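Local coordinates for pyridoxamine 5'-phosphate oxidase family protein (Corynebacterium diphtheriae NCTC 13129, PDB 3CP3) that is of unknown function but belongs to the pyridoxamine 5'-phosphate oxidase family, whose split-barrel fold commonly binds FMN or a related flavin, at residues 18-23 with 90-95; 45-50 with 77-82; 109-114 with 124-129. One frame throughout, in Å; residues are numbered along the deposited sequence. Where two conformers were deposited one is given.

Contact 1: residues 18-23 with 90-95; sequences SDSLSR and WSVVLK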
loop_
_atom_site.group_PDB
_atom_site.type_symbol
_atom_site.label_atom_id
_atom_site.label_comp_id
_atom_site.label_asym_id
_atom_site.label_seq_id
_atom_site.Cartn_x
_atom_site.Cartn_y
_atom_site.Cartn_z
ATOM N N SER A 18 -20.825 1.519 -0.169
ATOM C CA SER A 18 -21.137 1.866 1.231
ATOM C C SER A 18 -20.372 1.023 2.218
ATOM O O SER A 18 -19.889 1.529 3.216
ATOM C CB SER A 18 -22.620 1.618 1.545
ATOM O OG SER A 18 -23.399 2.693 1.089
ATOM N N ASP A 19 -20.334 -0.289 1.978
ATOM C CA ASP A 19 -19.560 -1.227 2.816
ATOM C C ASP A 19 -18.086 -0.804 2.791
ATOM O O ASP A 19 -17.407 -0.683 3.832
ATOM C CB ASP A 19 -19.785 -2.650 2.255
ATOM C CG ASP A 19 -19.216 -3.771 3.148
ATOM O OD1 ASP A 19 -18.832 -3.544 4.339
ATOM O OD2 ASP A 19 -19.064 -4.893 2.617
ATOM N N SER A 20 -17.565 -0.620 1.590
ATOM C CA SER A 20 -16.184 -0.195 1.401
ATOM C C SER A 20 -15.816 1.053 2.196
ATOM O O SER A 20 -14.789 1.096 2.933
ATOM C CB SER A 20 -15.949 0.062 -0.101
ATOM O OG SER A 20 -15.890 -1.203 -0.751
ATOM N N LEU A 21 -16.624 2.064 2.049
ATOM C CA LEU A 21 -16.378 3.328 2.812
ATOM C C LEU A 21 -16.559 3.199 4.324
ATOM O O LEU A 21 -15.791 3.811 5.088
ATOM C CB LEU A 21 -17.234 4.457 2.266
ATOM C CG LEU A 21 -16.843 4.855 0.838
ATOM C CD1 LEU A 21 -17.898 5.831 0.322
ATOM C CD2 LEU A 21 -15.429 5.418 0.791
ATOM N N SER A 22 -17.553 2.420 4.779
ATOM C CA SER A 22 -17.628 2.162 6.226
ATOM C C SER A 22 -16.335 1.486 6.719
ATOM O O SER A 22 -15.734 1.843 7.774
ATOM C CB SER A 22 -18.810 1.261 6.529
ATOM O OG SER A 22 -20.020 1.869 6.103
ATOM N N ARG A 23 -15.870 0.492 5.985
ATOM C CA ARG A 23 -14.704 -0.255 6.471
ATOM C C ARG A 23 -13.461 0.640 6.430
ATOM O O ARG A 23 -12.613 0.642 7.349
ATOM C CB ARG A 23 -14.448 -1.479 5.612
ATOM C CG ARG A 23 -15.497 -2.630 5.794
ATOM C CD ARG A 23 -15.089 -3.786 4.971
ATOM N NE ARG A 23 -16.220 -4.662 4.625
ATOM C CZ ARG A 23 -16.118 -5.970 4.460
ATOM N NH1 ARG A 23 -14.973 -6.591 4.717
ATOM N NH2 ARG A 23 -17.191 -6.671 4.058
ATOM N N TRP A 90 -9.683 -8.127 3.680
ATOM C CA TRP A 90 -10.325 -7.118 2.799
ATOM C C TRP A 90 -9.388 -5.960 2.558
ATOM O O TRP A 90 -8.444 -5.716 3.356
ATOM C CB TRP A 90 -11.648 -6.571 3.399
ATOM C CG TRP A 90 -11.522 -5.851 4.712
ATOM C CD1 TRP A 90 -11.634 -6.409 5.970
ATOM C CD2 TRP A 90 -11.263 -4.453 4.932
ATOM N NE1 TRP A 90 -11.475 -5.457 6.917
ATOM C CE2 TRP A 90 -11.239 -4.246 6.325
ATOM C CE3 TRP A 90 -11.062 -3.366 4.094
ATOM C CZ2 TRP A 90 -10.989 -2.995 6.898
ATOM C CZ3 TRP A 90 -10.820 -2.114 4.644
ATOM C CH2 TRP A 90 -10.802 -1.933 6.050
ATOM N N SER A 91 -9.620 -5.247 1.453
ATOM C CA SER A 91 -8.925 -3.996 1.184
ATOM C C SER A 91 -9.872 -3.060 0.495
ATOM O O SER A 91 -10.769 -3.518 -0.206
ATOM C CB SER A 91 -7.737 -4.204 0.221
ATOM O OG SER A 91 -8.210 -4.765 -0.997
ATOM N N VAL A 92 -9.649 -1.766 0.654
ATOM C CA VAL A 92 -10.430 -0.757 -0.032
ATOM C C VAL A 92 -9.368 0.153 -0.686
ATOM O O VAL A 92 -8.407 0.551 0.008
ATOM C CB VAL A 92 -11.297 0.041 0.941
ATOM C CG1 VAL A 92 -11.984 1.296 0.205
ATOM C CG2 VAL A 92 -12.412 -0.921 1.541
ATOM N N VAL A 93 -9.541 0.410 -1.980
ATOM C CA VAL A 93 -8.655 1.310 -2.757
ATOM C C VAL A 93 -9.498 2.476 -3.253
ATOM O O VAL A 93 -10.537 2.294 -3.981
ATOM C CB VAL A 93 -8.026 0.562 -3.929
ATOM C CG1 VAL A 93 -7.159 1.533 -4.902
ATOM C CG2 VAL A 93 -7.207 -0.572 -3.442
ATOM N N LEU A 94 -9.054 3.674 -2.919
ATOM C CA LEU A 94 -9.642 4.851 -3.510
ATOM C C LEU A 94 -8.744 5.373 -4.639
ATOM O O LEU A 94 -7.500 5.420 -4.484
ATOM C CB LEU A 94 -9.860 5.919 -2.426
ATOM C CG LEU A 94 -10.516 5.508 -1.132
ATOM C CD1 LEU A 94 -10.616 6.776 -0.283
ATOM C CD2 LEU A 94 -11.941 4.909 -1.434
ATOM N N LYS A 95 -9.341 5.722 -5.787
ATOM C CA LYS A 95 -8.634 6.518 -6.780
ATOM C C LYS A 95 -9.036 7.971 -6.620
ATOM O O LYS A 95 -10.224 8.257 -6.490
ATOM C CB LYS A 95 -9.007 6.101 -8.178
ATOM C CG LYS A 95 -8.491 4.719 -8.568
ATOM C CD LYS A 95 -8.484 4.617 -10.097
ATOM C CE LYS A 95 -8.350 3.167 -10.594
ATOM N NZ LYS A 95 -7.064 2.519 -10.156
#

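Contact 2: residues 45-50 with 77-82; sequences VNFVLD and VLFEVD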
loop_
_atom_site.group_PDB
_atom_site.type_symbol
_atom_site.label_atom_id
_atom_site.label_comp_id
_atom_site.label_asym_id
_atom_site.label_seq_id
_atom_site.Cartn_x
_atom_site.Cartn_y
_atom_site.Cartn_z
ATOM N N VAL A 45 -0.224 7.030 6.286
ATOM C CA VAL A 45 -0.548 8.303 6.930
ATOM C C VAL A 45 -1.729 8.050 7.820
ATOM O O VAL A 45 -2.491 7.110 7.553
ATOM C CB VAL A 45 -0.941 9.407 5.905
ATOM C CG1 VAL A 45 0.226 9.821 5.094
ATOM C CG2 VAL A 45 -2.154 8.991 4.969
ATOM N N ASN A 46 -1.877 8.836 8.891
ATOM C CA ASN A 46 -3.153 8.894 9.631
ATOM C C ASN A 46 -4.117 9.783 8.819
ATOM O O ASN A 46 -3.756 10.893 8.379
ATOM C CB ASN A 46 -2.978 9.430 11.086
ATOM C CG ASN A 46 -2.270 8.430 12.030
ATOM O OD1 ASN A 46 -2.713 7.290 12.218
ATOM N ND2 ASN A 46 -1.181 8.870 12.635
ATOM N N PHE A 47 -5.338 9.313 8.609
ATOM C CA PHE A 47 -6.306 10.004 7.733
ATOM C C PHE A 47 -7.671 10.033 8.441
ATOM O O PHE A 47 -7.927 9.271 9.395
ATOM C CB PHE A 47 -6.435 9.252 6.361
ATOM C CG PHE A 47 -7.235 7.989 6.473
ATOM C CD1 PHE A 47 -8.602 7.972 6.152
ATOM C CD2 PHE A 47 -6.648 6.832 6.944
ATOM C CE1 PHE A 47 -9.362 6.826 6.342
ATOM C CE2 PHE A 47 -7.405 5.651 7.090
ATOM C CZ PHE A 47 -8.766 5.651 6.794
ATOM N N VAL A 48 -8.568 10.849 7.917
ATOM C CA VAL A 48 -9.971 10.748 8.264
ATOM C C VAL A 48 -10.754 10.839 6.959
ATOM O O VAL A 48 -10.336 11.532 6.020
ATOM C CB VAL A 48 -10.432 11.868 9.259
ATOM C CG1 VAL A 48 -9.952 11.570 10.682
ATOM C CG2 VAL A 48 -9.965 13.299 8.788
ATOM N N LEU A 49 -11.876 10.123 6.913
ATOM C CA LEU A 49 -12.824 10.209 5.820
ATOM C C LEU A 49 -13.884 11.265 6.142
ATOM O O LEU A 49 -14.507 11.211 7.201
ATOM C CB LEU A 49 -13.525 8.847 5.658
ATOM C CG LEU A 49 -14.596 8.770 4.572
ATOM C CD1 LEU A 49 -13.908 8.879 3.162
ATOM C CD2 LEU A 49 -15.351 7.448 4.687
ATOM N N ASP A 50 -14.092 12.200 5.225
ATOM C CA ASP A 50 -15.062 13.293 5.384
ATOM C C ASP A 50 -16.171 13.121 4.339
ATOM O O ASP A 50 -15.897 12.952 3.157
ATOM C CB ASP A 50 -14.379 14.658 5.231
ATOM C CG ASP A 50 -15.331 15.829 5.495
ATOM O OD1 ASP A 50 -16.366 15.625 6.165
ATOM O OD2 ASP A 50 -15.039 16.960 5.045
ATOM N N VAL A 77 -3.557 9.968 -7.366
ATOM C CA VAL A 77 -3.056 9.100 -6.291
ATOM C C VAL A 77 -3.985 7.910 -6.114
ATOM O O VAL A 77 -5.136 7.902 -6.616
ATOM C CB VAL A 77 -2.949 9.836 -4.887
ATOM C CG1 VAL A 77 -1.887 10.950 -4.910
ATOM C CG2 VAL A 77 -4.312 10.412 -4.385
ATOM N N LEU A 78 -3.515 6.906 -5.372
ATOM C CA LEU A 78 -4.420 5.946 -4.802
ATOM C C LEU A 78 -4.300 6.059 -3.320
ATOM O O LEU A 78 -3.246 6.457 -2.814
ATOM C CB LEU A 78 -3.963 4.496 -5.121
ATOM C CG LEU A 78 -3.722 4.055 -6.520
ATOM C CD1 LEU A 78 -3.248 2.574 -6.451
ATOM C CD2 LEU A 78 -5.013 4.236 -7.378
ATOM N N PHE A 79 -5.347 5.676 -2.621
ATOM C CA PHE A 79 -5.332 5.592 -1.169
ATOM C C PHE A 79 -5.919 4.257 -0.769
ATOM O O PHE A 79 -7.036 3.875 -1.226
ATOM C CB PHE A 79 -6.099 6.779 -0.534
ATOM C CG PHE A 79 -5.878 6.905 0.960
ATOM C CD1 PHE A 79 -4.715 7.471 1.450
ATOM C CD2 PHE A 79 -6.801 6.408 1.873
ATOM C CE1 PHE A 79 -4.498 7.560 2.834
ATOM C CE2 PHE A 79 -6.574 6.487 3.240
ATOM C CZ PHE A 79 -5.422 7.057 3.705
ATOM N N GLU A 80 -5.203 3.530 0.085
ATOM C CA GLU A 80 -5.546 2.184 0.394
ATOM C C GLU A 80 -5.569 1.924 1.895
ATOM O O GLU A 80 -4.701 2.382 2.659
ATOM C CB GLU A 80 -4.586 1.165 -0.322
ATOM C CG GLU A 80 -5.048 -0.308 -0.246
ATOM C CD GLU A 80 -4.388 -1.095 0.877
ATOM O OE1 GLU A 80 -3.601 -0.475 1.682
ATOM O OE2 GLU A 80 -4.523 -2.344 0.854
ATOM N N VAL A 81 -6.577 1.159 2.292
ATOM C CA VAL A 81 -6.693 0.610 3.643
ATOM C C VAL A 81 -6.915 -0.901 3.483
ATOM O O VAL A 81 -7.554 -1.357 2.509
ATOM C CB VAL A 81 -7.856 1.343 4.378
ATOM C CG1 VAL A 81 -8.131 0.720 5.706
ATOM C CG2 VAL A 81 -7.578 2.838 4.526
ATOM N N ASP A 82 -6.351 -1.734 4.374
ATOM C CA ASP A 82 -6.649 -3.160 4.383
ATOM C C ASP A 82 -6.670 -3.778 5.788
ATOM O O ASP A 82 -6.423 -3.047 6.769
ATOM C CB ASP A 82 -5.840 -4.072 3.375
ATOM C CG ASP A 82 -4.269 -4.100 3.612
ATOM O OD1 ASP A 82 -3.718 -4.944 4.389
ATOM O OD2 ASP A 82 -3.590 -3.395 2.876
#

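Contact 3: residues 109-114 with 124-129; sequences HADTLG and YNFVRI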
loop_
_atom_site.group_PDB
_atom_site.type_symbol
_atom_site.label_atom_id
_atom_site.label_comp_id
_atom_site.label_asym_id
_atom_site.label_seq_id
_atom_site.Cartn_x
_atom_site.Cartn_y
_atom_site.Cartn_z
ATOM N N HIS A 109 -12.085 23.476 9.263
ATOM C CA HIS A 109 -12.943 22.310 9.122
ATOM C C HIS A 109 -12.189 20.940 9.226
ATOM O O HIS A 109 -12.575 20.090 10.004
ATOM C CB HIS A 109 -13.716 22.408 7.796
ATOM C CG HIS A 109 -14.370 21.131 7.398
ATOM N ND1 HIS A 109 -15.404 20.574 8.118
ATOM C CD2 HIS A 109 -14.093 20.264 6.393
ATOM C CE1 HIS A 109 -15.748 19.427 7.560
ATOM N NE2 HIS A 109 -14.981 19.229 6.507
ATOM N N ALA A 110 -11.123 20.755 8.458
ATOM C CA ALA A 110 -10.326 19.518 8.533
ATOM C C ALA A 110 -9.815 19.249 9.968
ATOM O O ALA A 110 -9.772 18.102 10.412
ATOM C CB ALA A 110 -9.186 19.582 7.565
ATOM N N ASP A 111 -9.484 20.325 10.683
ATOM C CA ASP A 111 -8.998 20.250 12.059
ATOM C C ASP A 111 -10.037 19.808 13.111
ATOM O O ASP A 111 -9.694 19.633 14.289
ATOM C CB ASP A 111 -8.380 21.580 12.461
ATOM C CG ASP A 111 -7.252 21.416 13.455
ATOM O OD1 ASP A 111 -6.335 20.607 13.182
ATOM O OD2 ASP A 111 -7.287 22.084 14.500
ATOM N N THR A 112 -11.299 19.645 12.709
ATOM C CA THR A 112 -12.353 19.232 13.657
ATOM C C THR A 112 -12.703 17.751 13.494
ATOM O O THR A 112 -13.557 17.206 14.216
ATOM C CB THR A 112 -13.651 20.046 13.489
ATOM O OG1 THR A 112 -14.195 19.784 12.192
ATOM C CG2 THR A 112 -13.379 21.524 13.623
ATOM N N LEU A 113 -12.028 17.102 12.550
ATOM C CA LEU A 113 -12.394 15.752 12.142
ATOM C C LEU A 113 -11.781 14.622 12.976
ATOM O O LEU A 113 -12.103 13.459 12.754
ATOM C CB LEU A 113 -12.099 15.561 10.663
ATOM C CG LEU A 113 -12.889 16.499 9.729
ATOM C CD1 LEU A 113 -12.462 16.284 8.292
ATOM C CD2 LEU A 113 -14.404 16.319 9.872
ATOM N N GLY A 114 -10.896 14.959 13.907
ATOM C CA GLY A 114 -10.337 13.985 14.846
ATOM C C GLY A 114 -9.075 13.255 14.390
ATOM O O GLY A 114 -8.874 12.086 14.753
ATOM N N TYR A 124 2.748 21.965 9.556
ATOM C CA TYR A 124 2.183 20.957 8.665
ATOM C C TYR A 124 1.136 21.554 7.731
ATOM O O TYR A 124 0.702 22.688 7.927
ATOM C CB TYR A 124 1.571 19.841 9.503
ATOM C CG TYR A 124 0.382 20.240 10.343
ATOM C CD1 TYR A 124 -0.924 20.173 9.823
ATOM C CD2 TYR A 124 0.549 20.649 11.668
ATOM C CE1 TYR A 124 -2.021 20.521 10.606
ATOM C CE2 TYR A 124 -0.545 20.996 12.452
ATOM C CZ TYR A 124 -1.820 20.911 11.905
ATOM O OH TYR A 124 -2.890 21.254 12.668
ATOM N N ASN A 125 0.736 20.789 6.717
ATOM C CA ASN A 125 -0.432 21.142 5.932
ATOM C C ASN A 125 -1.371 19.951 5.933
ATOM O O ASN A 125 -0.913 18.813 5.982
ATOM C CB ASN A 125 -0.075 21.442 4.470
ATOM C CG ASN A 125 0.627 22.769 4.245
ATOM O OD1 ASN A 125 1.556 22.807 3.432
ATOM N ND2 ASN A 125 0.163 23.866 4.877
ATOM N N PHE A 126 -2.662 20.193 5.774
ATOM C CA PHE A 126 -3.614 19.133 5.431
ATOM C C PHE A 126 -3.524 18.868 3.932
ATOM O O PHE A 126 -3.265 19.812 3.176
ATOM C CB PHE A 126 -5.007 19.623 5.770
ATOM C CG PHE A 126 -5.275 19.654 7.250
ATOM C CD1 PHE A 126 -5.519 18.476 7.943
ATOM C CD2 PHE A 126 -5.250 20.834 7.937
ATOM C CE1 PHE A 126 -5.777 18.532 9.340
ATOM C CE2 PHE A 126 -5.496 20.888 9.312
ATOM C CZ PHE A 126 -5.757 19.711 9.988
ATOM N N VAL A 127 -3.732 17.637 3.502
ATOM C CA VAL A 127 -3.877 17.325 2.077
ATOM C C VAL A 127 -5.288 16.764 2.002
ATOM O O VAL A 127 -5.691 16.054 2.932
ATOM C CB VAL A 127 -2.817 16.286 1.651
ATOM C CG1 VAL A 127 -2.986 15.862 0.190
ATOM C CG2 VAL A 127 -1.418 16.864 1.896
ATOM N N ARG A 128 -6.058 17.165 0.986
ATOM C CA ARG A 128 -7.387 16.642 0.706
ATOM C C ARG A 128 -7.308 15.736 -0.514
ATOM O O ARG A 128 -6.729 16.124 -1.523
ATOM C CB ARG A 128 -8.352 17.778 0.337
ATOM C CG ARG A 128 -9.819 17.337 0.152
ATOM C CD ARG A 128 -10.526 18.196 -0.910
ATOM N NE ARG A 128 -10.033 19.568 -0.886
ATOM C CZ ARG A 128 -9.730 20.298 -1.952
ATOM N NH1 ARG A 128 -9.862 19.824 -3.200
ATOM N NH2 ARG A 128 -9.281 21.533 -1.765
ATOM N N ILE A 129 -7.924 14.557 -0.422
ATOM C CA ILE A 129 -8.111 13.698 -1.587
ATOM C C ILE A 129 -9.557 13.769 -2.029
ATOM O O ILE A 129 -10.433 13.398 -1.278
ATOM C CB ILE A 129 -7.726 12.172 -1.353
ATOM C CG1 ILE A 129 -6.308 12.049 -0.767
ATOM C CG2 ILE A 129 -7.807 11.438 -2.737
ATOM C CD1 ILE A 129 -5.894 10.632 -0.219
#

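Contact 1: residues 18-23 with 90-95
Arg23 lies lengthwise over one face of the Trp90 indole, the two side chains running past each other in opposite directions. Its chain is extended from CG to NE, which lays it along the ring. At the base of the arginine, CB sits 3.8 Å from the centroid of the Trp90 six-membered ring and 16° off its normal, a CH-pi contact. Farther out, CD rides above the middle of the indole. The guanidinium reaches the pyrrole end, with Arg23 CZ 4.9 Å from the centroid of the Trp90 five-membered ring: a cation-pi contact over the face, though the two planes stand 76° apart. The cation therefore turns an edge to the indole, and NH1 approaches Trp90 CG at 3.5 Å. The backbone joins in too, Arg23 O coming close to CH2 at the far rim of the ring.

One helical turn before Arg23, Ser20 turns its O to Val92 CG2 at 3.4 Å; that methyl also meets Ser20 CB. The serine hydroxyl is engaged by the backbone carbonyl of Asp16. Leu21 and Leu94 finish the row, touching by their CD2 methyls at 4.2 Å. Here helix 17-25 crosses strand 89-100 of the antiparallel sheet, the split barrel of this family, almost at right angles (98° between the segments), so that one strand residue in two, Trp90, Val92 and Leu94, meets it.

What steadies the arginine is Asp19, a turn back on the same helix. Arg23 grips the carboxylate side-on: NE comes to Asp19 OD1 from above the carboxylate plane, at 2.9 Å and nearly straight, and NH2 to Asp19 OD2 on its syn lone pair, at 3.0 Å but more bent. This two-pronged salt bridge fixes the guanidinium's rotation, and it probably tempers the charge offered to the indole. Behind the strand, Val93 and Lys95 face the second subunit, where Lys95 forms a salt bridge with Asp39 of that subunit.

Contact 2: residues 45-50 with 77-82
Phe79 drives the edge of its ring into the face of Phe47, a T-shaped pair with centroids 4.9 Å apart and planes inclined at 69°. The leading atoms are CZ and CE2 of Phe79. CE2 stands over the Phe47 ring, displaced toward its rim, while CZ comes down at the stem end, 3.4 Å from Phe47 CG and 3.6 Å from Phe47 CB. The two side chains reach this meeting by different torsions: Phe79 has CG anti to its backbone N (chi1 -168°), whereas Phe47 folds CG between its own N and carbonyl carbon (chi1 75°).

Val45, two residues before Phe47 and on the same side of its strand, addresses the other part of the Phe79 rim. Its CG2 methyl lies near the plane of that ring, 3.5 Å from Phe79 CE1, and so meets the aromatic edge. Val45 and Phe47 thus meet neighbouring parts of the Phe79 rim.

The two strand segments pass nearly at right angles, 93° between their directions, and their axes are 10.3 Å apart at closest approach, as walls facing each other across the interior of the split barrel. They are not paired with one another in the sheet: strand 29-36 lies between them, hydrogen-bonded to both 39-50 and 76-83.

Farther along the second strand, Val81 brings a methyl obliquely to the Phe47 ring, its CG2 being 3.8 Å from Phe47 CZ and about as near to CE2. Leu24 of helix 17-25 packs on both Phe47 and Val81, and an acetic acid molecule, probably from the crystallisation liquor, lies beside Val81. On the reverse side of strand 76-83, Glu80 and Asp82 point to the dimer interface. Arg31 of the same chain bridges to Glu80, and Arg31 of the second subunit to Asp82.

Contact 3: residues 109-114 with 124-129
Phe126 leaves strand 125-139 toward Ala110 of helix 104-110, and its ring is met on a face and at its tip by consecutive residues. With CG anti to the carbonyl carbon (chi1 -73°), the ring extends from CB beneath Ala110. Past CB, the first ring atoms run under the Ala110 methyl: CG is 3.9 Å and CD1 3.8 Å from Ala110 CB. That methyl sits almost exactly over the middle of the ring, 3.8 Å from the Phe126 centroid and 10° off the normal, a CH-pi contact. On one flank, CE1 also comes near the backbone carbonyl carbon of Ala110; on the other, CE2 lies in the plane of the Tyr124 ring, at its edge.

This packs the helix 104-110 region on strand 125-139 of the split barrel. Helix 104-110 follows strand 89-100, and a type I beta turn runs from Ala110 to Leu113, while strand 125-139 passes back through the sheet between 89-100 and 57-62. Just before the turn, His109 O accepts hydrogen bonds from Thr112 N and Thr112 OG1, two bonds on one oxygen that hold the chain round at Thr112.

At the tip, Phe126 CZ meets Asp111 OD1 at 3.4 Å. The oxygen approaches at the ring edge, close to the ring plane, with carboxylate and ring planes 70° apart. This places a carboxylate oxygen against the slightly positive hydrogen rim of the ring, probably a mildly favourable electrostatic arrangement. The same Asp111 OD1 lies 3.5 Å from Tyr124 OH and has a long, weak ion pair with Arg61 of strand 57-62. Arg61 in turn packs against both Tyr124 and Phe126, while Val101 and Leu115 also pack on the phenylalanine.

Overall arrangement
From the N terminus, helix 17-25 comes first, and contact 1 brings it back onto strand 89-100, closing the longest of the three loops. Contact 2 is nested inside that loop, setting strand 39-50 against strand 76-83. Because 76-83 and 89-100 are sheet neighbours, the two contacts share a backbone seam, including Val92 N to Val81 O. Contact 3 opens only after both have closed and is a short loop in series, returning the helix 104-110 region to strand 125-139. It joins contact 2 through Asp50 and His109, and through Phe79 against Ile129. Contacts 1 and 3 lie on opposite sides of the chain's centre.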